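Alpha-galactosidase 1 (Saccharomyces cerevisiae, PDB 3LRM) hydrolyses terminal, non-reducing alpha-D-galactose residues from alpha-D-galactosides such as galactose oligosaccharides, galactomannans and galactolipids. Local coordinates at residues A[33-38]-A[70-75]; A[147-152]-A[184-189]; A[207-212]-A[260-265]. The protein carries 2 engineered substitutions. One frame throughout, in Å; residues are numbered along the deposited sequence.

Contact 1 (A[33-38]-A[70-75]). With GLA (alpha-D-galactopyranose), chain K; FRU (beta-D-fructofuranose), chain B.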
loop_
_atom_site.group_PDB
_atom_site.type_symbol
_atom_site.label_atom_id
_atom_site.label_comp_id
_atom_site.label_asym_id
_atom_site.label_seq_id
_atom_site.Cartn_x
_atom_site.Cartn_y
_atom_site.Cartn_z
ATOM N N GLY A 33 31.471 17.565 0.264
ATOM C CA GLY A 33 32.638 16.746 0.558
ATOM C C GLY A 33 32.854 15.572 -0.374
ATOM O O GLY A 33 32.576 15.659 -1.573
ATOM N N TRP A 34 33.354 14.471 0.190
ATOM C CA TRP A 34 33.795 13.320 -0.596
ATOM C C TRP A 34 33.621 12.003 0.167
ATOM O O TRP A 34 33.745 11.961 1.390
ATOM C CB TRP A 34 35.256 13.515 -1.027
ATOM C CG TRP A 34 35.861 12.332 -1.715
ATOM C CD1 TRP A 34 35.786 12.026 -3.047
ATOM C CD2 TRP A 34 36.627 11.286 -1.107
ATOM N NE1 TRP A 34 36.461 10.855 -3.303
ATOM C CE2 TRP A 34 36.984 10.379 -2.129
ATOM C CE3 TRP A 34 37.041 11.029 0.201
ATOM C CZ2 TRP A 34 37.741 9.237 -1.882
ATOM C CZ3 TRP A 34 37.793 9.893 0.445
ATOM C CH2 TRP A 34 38.136 9.012 -0.594
ATOM N N ASP A 35 33.342 10.936 -0.579
ATOM C CA ASP A 35 33.168 9.598 -0.028
ATOM C C ASP A 35 33.869 8.572 -0.921
ATOM O O ASP A 35 33.808 8.659 -2.146
ATOM C CB ASP A 35 31.673 9.281 0.097
ATOM C CG ASP A 35 31.403 8.016 0.874
ATOM O OD1 ASP A 35 31.792 6.929 0.404
ATOM O OD2 ASP A 35 30.780 8.107 1.952
ATOM N N ASN A 36 34.520 7.597 -0.298
ATOM C CA ASN A 36 35.315 6.588 -1.018
ATOM C C ASN A 36 34.527 5.438 -1.674
ATOM O O ASN A 36 35.080 4.677 -2.481
ATOM C CB ASN A 36 36.358 5.997 -0.075
ATOM C CG ASN A 36 35.744 5.462 1.204
ATOM O OD1 ASN A 36 35.403 4.280 1.297
ATOM N ND2 ASN A 36 35.565 6.340 2.184
ATOM N N TRP A 37 33.245 5.312 -1.328
ATOM C CA TRP A 37 32.441 4.161 -1.753
ATOM C C TRP A 37 32.325 3.982 -3.275
ATOM O O TRP A 37 32.751 2.949 -3.804
ATOM C CB TRP A 37 31.046 4.177 -1.108
ATOM C CG TRP A 37 30.322 2.882 -1.306
ATOM C CD1 TRP A 37 29.194 2.669 -2.064
ATOM C CD2 TRP A 37 30.693 1.603 -0.771
ATOM N NE1 TRP A 37 28.838 1.337 -2.017
ATOM C CE2 TRP A 37 29.738 0.663 -1.232
ATOM C CE3 TRP A 37 31.731 1.162 0.063
ATOM C CZ2 TRP A 37 29.800 -0.696 -0.892
ATOM C CZ3 TRP A 37 31.791 -0.192 0.404
ATOM C CH2 TRP A 37 30.830 -1.102 -0.074
ATOM N N ASN A 38 31.773 4.992 -3.961
ATOM C CA ASN A 38 31.466 4.927 -5.405
ATOM C C ASN A 38 32.555 4.362 -6.308
ATOM O O ASN A 38 32.272 3.946 -7.435
ATOM C CB ASN A 38 31.049 6.301 -5.937
ATOM C CG ASN A 38 29.608 6.648 -5.613
ATOM O OD1 ASN A 38 29.074 6.258 -4.564
ATOM N ND2 ASN A 38 28.968 7.399 -6.510
ATOM N N ILE A 70 34.620 11.722 4.037
ATOM C CA ILE A 70 33.792 10.683 4.621
ATOM C C ILE A 70 34.347 9.296 4.329
ATOM O O ILE A 70 34.405 8.861 3.174
ATOM C CB ILE A 70 32.320 10.799 4.165
ATOM C CG1 ILE A 70 31.844 12.255 4.293
ATOM C CG2 ILE A 70 31.440 9.835 4.966
ATOM C CD1 ILE A 70 30.675 12.607 3.406
ATOM N N LEU A 71 34.773 8.628 5.398
ATOM C CA LEU A 71 35.197 7.239 5.338
ATOM C C LEU A 71 33.966 6.352 5.456
ATOM O O LEU A 71 33.169 6.498 6.384
ATOM C CB LEU A 71 36.197 6.918 6.451
ATOM C CG LEU A 71 36.647 5.462 6.589
ATOM C CD1 LEU A 71 37.513 5.022 5.418
ATOM C CD2 LEU A 71 37.382 5.281 7.890
ATOM N N ASP A 72 33.825 5.433 4.508
ATOM C CA ASP A 72 32.647 4.592 4.419
ATOM C C ASP A 72 32.808 3.255 5.162
ATOM O O ASP A 72 33.381 3.211 6.246
ATOM C CB ASP A 72 32.281 4.380 2.954
ATOM C CG ASP A 72 30.802 4.193 2.754
ATOM O OD1 ASP A 72 30.073 5.206 2.708
ATOM O OD2 ASP A 72 30.377 3.027 2.647
ATOM N N ASP A 73 32.291 2.179 4.578
ATOM C CA ASP A 73 32.268 0.864 5.220
ATOM C C ASP A 73 33.631 0.169 5.174
ATOM O O ASP A 73 34.567 0.655 4.539
ATOM C CB ASP A 73 31.201 -0.021 4.553
ATOM C CG ASP A 73 30.586 -1.031 5.507
ATOM O OD1 ASP A 73 31.129 -1.231 6.606
ATOM O OD2 ASP A 73 29.549 -1.627 5.158
ATOM N N CYS A 74 33.719 -0.973 5.857
ATOM C CA CYS A 74 34.887 -1.863 5.838
ATOM C C CYS A 74 36.130 -1.212 6.458
ATOM O O CYS A 74 37.225 -1.281 5.895
ATOM C CB CYS A 74 35.173 -2.390 4.412
ATOM S SG CYS A 74 33.750 -2.323 3.256
ATOM N N TRP A 75 35.955 -0.582 7.616
ATOM C CA TRP A 75 37.053 0.131 8.280
ATOM C C TRP A 75 37.436 -0.486 9.618
ATOM O O TRP A 75 38.555 -0.287 10.099
ATOM C CB TRP A 75 36.721 1.614 8.477
ATOM C CG TRP A 75 35.571 1.855 9.407
ATOM C CD1 TRP A 75 34.264 2.046 9.062
ATOM C CD2 TRP A 75 35.620 1.918 10.840
ATOM N NE1 TRP A 75 33.499 2.235 10.184
ATOM C CE2 TRP A 75 34.302 2.157 11.291
ATOM C CE3 TRP A 75 36.652 1.801 11.789
ATOM C CZ2 TRP A 75 33.983 2.278 12.650
ATOM C CZ3 TRP A 75 36.335 1.918 13.141
ATOM C CH2 TRP A 75 35.010 2.156 13.557
HETATM C C1 GLA K . 24.724 1.264 1.952
HETATM C C2 GLA K . 24.713 2.737 1.549
HETATM C C3 GLA K . 25.864 3.015 0.572
HETATM C C4 GLA K . 27.202 2.535 1.146
HETATM C C5 GLA K . 27.084 1.078 1.618
HETATM C C6 GLA K . 28.367 0.542 2.247
HETATM O O2 GLA K . 23.445 3.062 0.971
HETATM O O3 GLA K . 25.930 4.409 0.247
HETATM O O4 GLA K . 27.585 3.391 2.231
HETATM O O5 GLA K . 25.996 0.960 2.544
HETATM O O6 GLA K . 28.455 -0.876 2.078
HETATM C C1 FRU B . 27.112 -3.357 -2.827
HETATM C C2 FRU B . 26.643 -3.812 -1.436
HETATM C C3 FRU B . 27.703 -3.447 -0.381
HETATM C C4 FRU B . 28.276 -4.754 0.131
HETATM C C5 FRU B . 27.660 -5.828 -0.750
HETATM C C6 FRU B . 27.199 -7.020 0.083
HETATM O O1 FRU B . 27.512 -2.000 -2.866
HETATM O O2 FRU B . 25.336 -3.268 -1.220
HETATM O O3 FRU B . 27.218 -2.673 0.695
HETATM O O4 FRU B . 29.679 -4.745 -0.014
HETATM O O5 FRU B . 26.588 -5.230 -1.460
HETATM O O6 FRU B . 25.824 -7.301 -0.083
#
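The indole of Trp-37 has galactose O6 over one face, with C6 out toward the rim, and Asp-72 OD2 coming in obliquely, 3.5 Å from Trp-37 CE3, carboxylate and ring planes 31° apart. At the edge, in the plane, comes O1 of the fructose. Cys-74 also meets the edge, SG lying 4.1 Å from Trp-37 CZ3 in a sulfur-aromatic contact; its disulfide to Cys-42 anchors that sulfur. Asp-72 binds the substrate, OD2 accepting from galactose O4 at 2.8 Å. Its OD1 comes within 3.1 Å of Asp-35 OD2, two acceptors on carboxylates turned 69° apart, and the salt bridge from Lys-147 to Asp-72 OD1 probably makes this crowd of negative charge tolerable. Asp-35 swings CG anti to its backbone N (chi1 -170°), and OD1 takes the N-H of Trp-37 at 2.8 Å, a capping bond at the turn into helix 37-40. Asp-73 OD2 adds a weak bond from galactose O6. Behind these groups, Ile-70 N donates to Trp-34 O at 2.8 Å, and Asp-35 pairs in parallel with Ile-70. Substrate-binding residues at the C-terminal ends of neighbouring parallel strands are the mark of a TIM-barrel active site, here that of a GH27 galactosidase.

Contact 2 (A[147-152]-A[184-189]). Engineered in segment 147-152: Ala-149 (natural residue Asp). With GLA (alpha-D-galactopyranose), chain K.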
loop_
_atom_site.group_PDB
_atom_site.type_symbol
_atom_site.label_atom_id
_atom_site.label_comp_id
_atom_site.label_asym_id
_atom_site.label_seq_id
_atom_site.Cartn_x
_atom_site.Cartn_y
_atom_site.Cartn_z
ATOM N N LYS A 147 27.697 9.087 8.830
ATOM C CA LYS A 147 26.775 8.476 7.881
ATOM C C LYS A 147 26.241 7.194 8.517
ATOM O O LYS A 147 27.010 6.271 8.807
ATOM C CB LYS A 147 27.479 8.186 6.555
ATOM C CG LYS A 147 26.613 7.470 5.527
ATOM C CD LYS A 147 27.410 7.163 4.283
ATOM C CE LYS A 147 26.601 6.358 3.291
ATOM N NZ LYS A 147 27.360 6.158 2.019
ATOM N N TYR A 148 24.930 7.140 8.733
ATOM C CA TYR A 148 24.329 6.085 9.552
ATOM C C TYR A 148 23.315 5.239 8.758
ATOM O O TYR A 148 22.180 5.669 8.525
ATOM C CB TYR A 148 23.704 6.713 10.804
ATOM C CG TYR A 148 23.512 5.770 11.964
ATOM C CD1 TYR A 148 24.516 4.888 12.352
ATOM C CD2 TYR A 148 22.327 5.772 12.687
ATOM C CE1 TYR A 148 24.335 4.027 13.421
ATOM C CE2 TYR A 148 22.135 4.920 13.752
ATOM C CZ TYR A 148 23.141 4.055 14.122
ATOM O OH TYR A 148 22.941 3.204 15.188
ATOM N N ALA A 149 23.746 4.037 8.365
ATOM C CA ALA A 149 23.045 3.197 7.388
ATOM C C ALA A 149 21.893 2.384 7.965
ATOM O O ALA A 149 21.560 2.528 9.136
ATOM C CB ALA A 149 24.029 2.295 6.670
ATOM N N ASN A 150 21.299 1.526 7.133
ATOM C CA ASN A 150 20.061 0.822 7.464
ATOM C C ASN A 150 20.113 -0.698 7.293
ATOM O O ASN A 150 19.069 -1.355 7.259
ATOM C CB ASN A 150 18.909 1.388 6.625
ATOM C CG ASN A 150 17.541 1.015 7.170
ATOM O OD1 ASN A 150 17.352 0.913 8.381
ATOM N ND2 ASN A 150 16.582 0.812 6.275
ATOM N N CYS A 151 21.312 -1.260 7.187
ATOM C CA CYS A 151 21.459 -2.699 6.974
ATOM C C CYS A 151 21.343 -3.512 8.262
ATOM O O CYS A 151 21.820 -3.090 9.325
ATOM C CB CYS A 151 22.789 -3.001 6.301
ATOM S SG CYS A 151 22.811 -2.581 4.560
ATOM N N TYR A 152 20.706 -4.680 8.148
ATOM C CA TYR A 152 20.570 -5.646 9.247
ATOM C C TYR A 152 19.952 -5.032 10.503
ATOM O O TYR A 152 20.487 -5.148 11.596
ATOM C CB TYR A 152 21.914 -6.340 9.535
ATOM C CG TYR A 152 22.524 -6.976 8.302
ATOM C CD1 TYR A 152 23.588 -6.375 7.635
ATOM C CD2 TYR A 152 22.017 -8.162 7.787
ATOM C CE1 TYR A 152 24.131 -6.945 6.501
ATOM C CE2 TYR A 152 22.551 -8.737 6.650
ATOM C CZ TYR A 152 23.607 -8.123 6.011
ATOM O OH TYR A 152 24.145 -8.700 4.881
ATOM N N SER A 184 24.049 12.207 9.446
ATOM C CA SER A 184 23.548 11.890 8.123
ATOM C C SER A 184 22.858 10.523 8.118
ATOM O O SER A 184 23.510 9.480 8.257
ATOM C CB SER A 184 24.711 11.912 7.128
ATOM O OG SER A 184 24.343 11.391 5.867
ATOM N N LEU A 185 21.537 10.546 7.959
ATOM C CA LEU A 185 20.731 9.331 7.881
ATOM C C LEU A 185 20.856 8.653 6.523
ATOM O O LEU A 185 20.896 9.312 5.485
ATOM C CB LEU A 185 19.265 9.647 8.164
ATOM C CG LEU A 185 18.704 9.463 9.574
ATOM C CD1 LEU A 185 19.695 9.826 10.660
ATOM C CD2 LEU A 185 17.423 10.270 9.723
ATOM N N CYS A 186 20.917 7.328 6.543
ATOM C CA CYS A 186 21.041 6.546 5.325
ATOM C C CYS A 186 20.076 5.355 5.377
ATOM O O CYS A 186 20.496 4.200 5.331
ATOM C CB CYS A 186 22.497 6.103 5.145
ATOM S SG CYS A 186 22.899 5.228 3.607
ATOM N N ASN A 187 18.780 5.657 5.490
ATOM C CA ASN A 187 17.736 4.629 5.517
ATOM C C ASN A 187 16.937 4.535 4.209
ATOM O O ASN A 187 15.933 3.826 4.123
ATOM C CB ASN A 187 16.823 4.791 6.747
ATOM C CG ASN A 187 15.627 5.702 6.498
ATOM O OD1 ASN A 187 15.741 6.762 5.885
ATOM N ND2 ASN A 187 14.471 5.286 6.992
ATOM N N TRP A 188 17.408 5.253 3.195
ATOM C CA TRP A 188 16.872 5.181 1.835
ATOM C C TRP A 188 15.422 5.642 1.724
ATOM O O TRP A 188 14.694 5.216 0.825
ATOM C CB TRP A 188 17.020 3.771 1.245
ATOM C CG TRP A 188 18.267 3.034 1.640
ATOM C CD1 TRP A 188 19.561 3.412 1.413
ATOM C CD2 TRP A 188 18.329 1.780 2.322
ATOM N NE1 TRP A 188 20.423 2.475 1.925
ATOM C CE2 TRP A 188 19.692 1.460 2.487
ATOM C CE3 TRP A 188 17.362 0.891 2.813
ATOM C CZ2 TRP A 188 20.113 0.287 3.121
ATOM C CZ3 TRP A 188 17.780 -0.270 3.439
ATOM C CH2 TRP A 188 19.144 -0.560 3.590
ATOM N N GLY A 189 15.007 6.513 2.634
ATOM C CA GLY A 189 13.653 7.042 2.625
ATOM C C GLY A 189 12.617 6.112 3.223
ATOM O O GLY A 189 11.423 6.403 3.155
HETATM C C1 GLA K . 24.724 1.264 1.952
HETATM C C2 GLA K . 24.713 2.737 1.549
HETATM C C3 GLA K . 25.864 3.015 0.572
HETATM C C4 GLA K . 27.202 2.535 1.146
HETATM C C5 GLA K . 27.084 1.078 1.618
HETATM C C6 GLA K . 28.367 0.542 2.247
HETATM O O2 GLA K . 23.445 3.062 0.971
HETATM O O3 GLA K . 25.930 4.409 0.247
HETATM O O4 GLA K . 27.585 3.391 2.231
HETATM O O5 GLA K . 25.996 0.960 2.544
HETATM O O6 GLA K . 28.455 -0.876 2.078
HETATM O O HOH W 1 14.356 2.390 8.291
#
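Lys-147 and Tyr-148 pair in parallel with Ser-184 and Leu-185 inside a beta-alpha-beta unit, strand 145-149, helix 160-176 and strand 182-185. Tyr-148 N donates to Ser-184 O at 2.8 Å, and Cys-186 N returns a bond to Tyr-148 O. Past these bonds the two chains turn into the sugar site. Lys-147, extended through all four torsions, delivers NZ to galactose O4 at 2.8 Å and to O3 at 2.9 Å. From the other segment, Trp-188 NE1 donates to galactose O2 at 3.2 Å, the sugar oxygen lying at the ring edge, in its plane. Asn-150 lays its CB over the face of this indole, a CH-pi contact 3.8 Å from the centroid of the six-membered ring, while its amide, tilted 60° to the ring, is held by Arg-166 and Gln-190. Cys-151, disulfide-bonded to Cys-121, puts SG at the indole edge, 4.2 Å from Trp-188 CZ2. Residue 149 is an engineered replacement for the aspartate nucleophile, and Ala-149 CB sits 4.9 Å from GLA C1 of the galactose. Such a rim, built from the C-terminal ends of strands in successive beta-alpha-beta units, is where the GH27 barrel keeps its active site.

Contact 3 (A[207-212]-A[260-265]); sequences SGDVTA and DLDNLE. With GLA (alpha-D-galactopyranose), chain K.
Two irregular chains run 14° apart in direction, coming to 5.7 Å between the CA atoms of Ala-212 and Glu-265 and 6.2 Å between those of Val-210 and Asp-262. Both belong to the TIM barrel, as the loops that follow strands 203-205 and 258-260. One direct hydrogen bond ties them: Val-210 N donates to Asp-262 OD2 at 2.8 Å, nearly straight at 167° and using the anti lone pair of that oxygen. Asp-262 reaches across because its CG is trans to the backbone N (chi1 -157°). The other oxygen, OD1, is met from above the carboxylate plane by Asn-263 N at 2.7 Å, so the one carboxylate serves a backbone N-H on each loop, which probably limits its rotation. With an alanine here, Val-210 N and Asn-263 N would probably be left without these acceptors and the loop behind the proton donor would be less firmly set. The donor itself is Asp-209, next to Val-210; its OD1 accepts from galactose O2 at 2.7 Å and also pairs with Arg-205. Asp-260 OD1 takes the N-H of Asp-262 in an Asx turn, which shapes the start of the second loop. Val-210 aims its branches at the facing chain: CG1 comes to 3.3 Å from Asn-263 O and also meets the CG of Glu-265, which approaches from the opposite direction, while CG2 lies a little farther from that CG. Glu-265 is bent at its second torsion, so the carboxylate lies alongside the backbone from Val-210 to Ala-212. There a water bridges the loops, accepting from Ala-212 N at 3.0 Å and donating to Glu-265 OE1 at 3.2 Å.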
loop_
_atom_site.group_PDB
_atom_site.type_symbol
_atom_site.label_atom_id
_atom_site.label_comp_id
_atom_site.label_asym_id
_atom_site.label_seq_id
_atom_site.Cartn_x
_atom_site.Cartn_y
_atom_site.Cartn_z
ATOM N N SER A 207 16.238 7.647 -1.021
ATOM C CA SER A 207 16.111 6.581 -2.004
ATOM C C SER A 207 17.218 5.560 -1.834
ATOM O O SER A 207 18.124 5.748 -1.029
ATOM C CB SER A 207 16.182 7.144 -3.421
ATOM O OG SER A 207 17.531 7.385 -3.780
ATOM N N GLY A 208 17.135 4.482 -2.607
ATOM C CA GLY A 208 18.226 3.527 -2.729
ATOM C C GLY A 208 19.383 4.124 -3.507
ATOM O O GLY A 208 19.243 5.167 -4.146
ATOM N N ASP A 209 20.524 3.449 -3.459
ATOM C CA ASP A 209 21.768 3.965 -4.020
ATOM C C ASP A 209 21.686 4.361 -5.483
ATOM O O ASP A 209 21.063 3.680 -6.292
ATOM C CB ASP A 209 22.901 2.955 -3.844
ATOM C CG ASP A 209 23.173 2.616 -2.388
ATOM O OD1 ASP A 209 22.459 3.113 -1.489
ATOM O OD2 ASP A 209 24.114 1.833 -2.148
ATOM N N VAL A 210 22.338 5.470 -5.809
ATOM C CA VAL A 210 22.456 5.935 -7.187
ATOM C C VAL A 210 23.495 5.100 -7.939
ATOM O O VAL A 210 24.334 4.430 -7.328
ATOM C CB VAL A 210 22.800 7.462 -7.239
ATOM C CG1 VAL A 210 24.234 7.731 -6.763
ATOM C CG2 VAL A 210 22.542 8.042 -8.628
ATOM N N THR A 211 23.412 5.126 -9.262
ATOM C CA THR A 211 24.388 4.476 -10.114
ATOM C C THR A 211 24.699 5.403 -11.286
ATOM O O THR A 211 23.958 6.357 -11.537
ATOM C CB THR A 211 23.883 3.105 -10.605
ATOM O OG1 THR A 211 24.925 2.448 -11.332
ATOM C CG2 THR A 211 22.643 3.247 -11.489
ATOM N N ALA A 212 25.790 5.132 -11.996
ATOM C CA ALA A 212 26.167 5.948 -13.145
ATOM C C ALA A 212 25.286 5.672 -14.371
ATOM O O ALA A 212 25.778 5.395 -15.456
ATOM C CB ALA A 212 27.649 5.769 -13.468
ATOM N N ASP A 260 18.600 13.924 0.900
ATOM C CA ASP A 260 19.867 13.463 0.363
ATOM C C ASP A 260 19.588 12.503 -0.791
ATOM O O ASP A 260 19.013 11.429 -0.593
ATOM C CB ASP A 260 20.696 12.805 1.479
ATOM C CG ASP A 260 22.059 12.301 1.014
ATOM O OD1 ASP A 260 22.420 12.432 -0.173
ATOM O OD2 ASP A 260 22.785 11.752 1.865
ATOM N N LEU A 261 20.000 12.906 -1.992
ATOM C CA LEU A 261 19.811 12.106 -3.191
ATOM C C LEU A 261 21.035 11.253 -3.533
ATOM O O LEU A 261 21.205 10.854 -4.683
ATOM C CB LEU A 261 19.465 12.990 -4.390
ATOM C CG LEU A 261 18.470 14.152 -4.426
ATOM C CD1 LEU A 261 17.744 14.105 -5.757
ATOM C CD2 LEU A 261 17.475 14.176 -3.289
ATOM N N ASP A 262 21.880 10.989 -2.533
ATOM C CA ASP A 262 23.072 10.134 -2.655
ATOM C C ASP A 262 24.240 10.844 -3.325
ATOM O O ASP A 262 24.061 11.864 -3.982
ATOM C CB ASP A 262 22.745 8.815 -3.367
ATOM C CG ASP A 262 23.720 7.701 -3.035
ATOM O OD1 ASP A 262 24.607 7.890 -2.178
ATOM O OD2 ASP A 262 23.591 6.618 -3.632
ATOM N N ASN A 263 25.437 10.290 -3.143
ATOM C CA ASN A 263 26.675 10.871 -3.651
ATOM C C ASN A 263 26.632 11.129 -5.148
ATOM O O ASN A 263 25.948 10.434 -5.889
ATOM C CB ASN A 263 27.872 9.973 -3.317
ATOM C CG ASN A 263 27.972 9.635 -1.830
ATOM O OD1 ASN A 263 27.394 10.318 -0.973
ATOM N ND2 ASN A 263 28.715 8.574 -1.519
ATOM N N LEU A 264 27.370 12.137 -5.586
ATOM C CA LEU A 264 27.406 12.502 -6.994
ATOM C C LEU A 264 28.148 11.453 -7.815
ATOM O O LEU A 264 29.157 10.899 -7.370
ATOM C CB LEU A 264 28.020 13.898 -7.166
ATOM C CG LEU A 264 27.139 15.058 -6.673
ATOM C CD1 LEU A 264 27.968 16.277 -6.339
ATOM C CD2 LEU A 264 26.065 15.409 -7.694
ATOM N N GLU A 265 27.620 11.172 -9.000
ATOM C CA GLU A 265 28.198 10.180 -9.904
ATOM C C GLU A 265 29.024 10.844 -11.010
ATOM O O GLU A 265 29.442 10.186 -11.962
ATOM C CB GLU A 265 27.103 9.297 -10.506
ATOM C CG GLU A 265 26.454 8.327 -9.524
ATOM C CD GLU A 265 27.291 7.072 -9.265
ATOM O OE1 GLU A 265 28.210 6.780 -10.062
ATOM O OE2 GLU A 265 27.025 6.365 -8.266
HETATM C C1 GLA K . 24.724 1.264 1.952
HETATM C C2 GLA K . 24.713 2.737 1.549
HETATM C C3 GLA K . 25.864 3.015 0.572
HETATM C C4 GLA K . 27.202 2.535 1.146
HETATM C C5 GLA K . 27.084 1.078 1.618
HETATM C C6 GLA K . 28.367 0.542 2.247
HETATM O O2 GLA K . 23.445 3.062 0.971
HETATM O O3 GLA K . 25.930 4.409 0.247
HETATM O O4 GLA K . 27.585 3.391 2.231
HETATM O O5 GLA K . 25.996 0.960 2.544
HETATM O O6 GLA K . 28.455 -0.876 2.078
HETATM O O HOH W 2 18.850 9.052 -1.612
HETATM O O HOH W 3 28.139 3.663 -10.939
#

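How the contacts relate
All three contacts are largely buried, surround the same galactose and lie within one TIM-barrel domain; among the residues that touch, Thr-211 and Ala-212 of contact 3 and Trp-37 of contact 1, which faces the sugar, are partly exposed. Contacts 1 and 2 each join strands of the same parallel sheet, and the bridge from Asp-72 to Lys-147 links them directly. Contact 3 holds loops beyond the strands and relies on a carboxylate and water rather than strand pairing. An indole takes part in contacts 1 and 2, whereas contact 3 has no aromatic side chain. Trp-188 CB of contact 2 packs on Ser-207 O of contact 3, and contacts 2 and 3 hold the nucleophile position and the proton donor respectively.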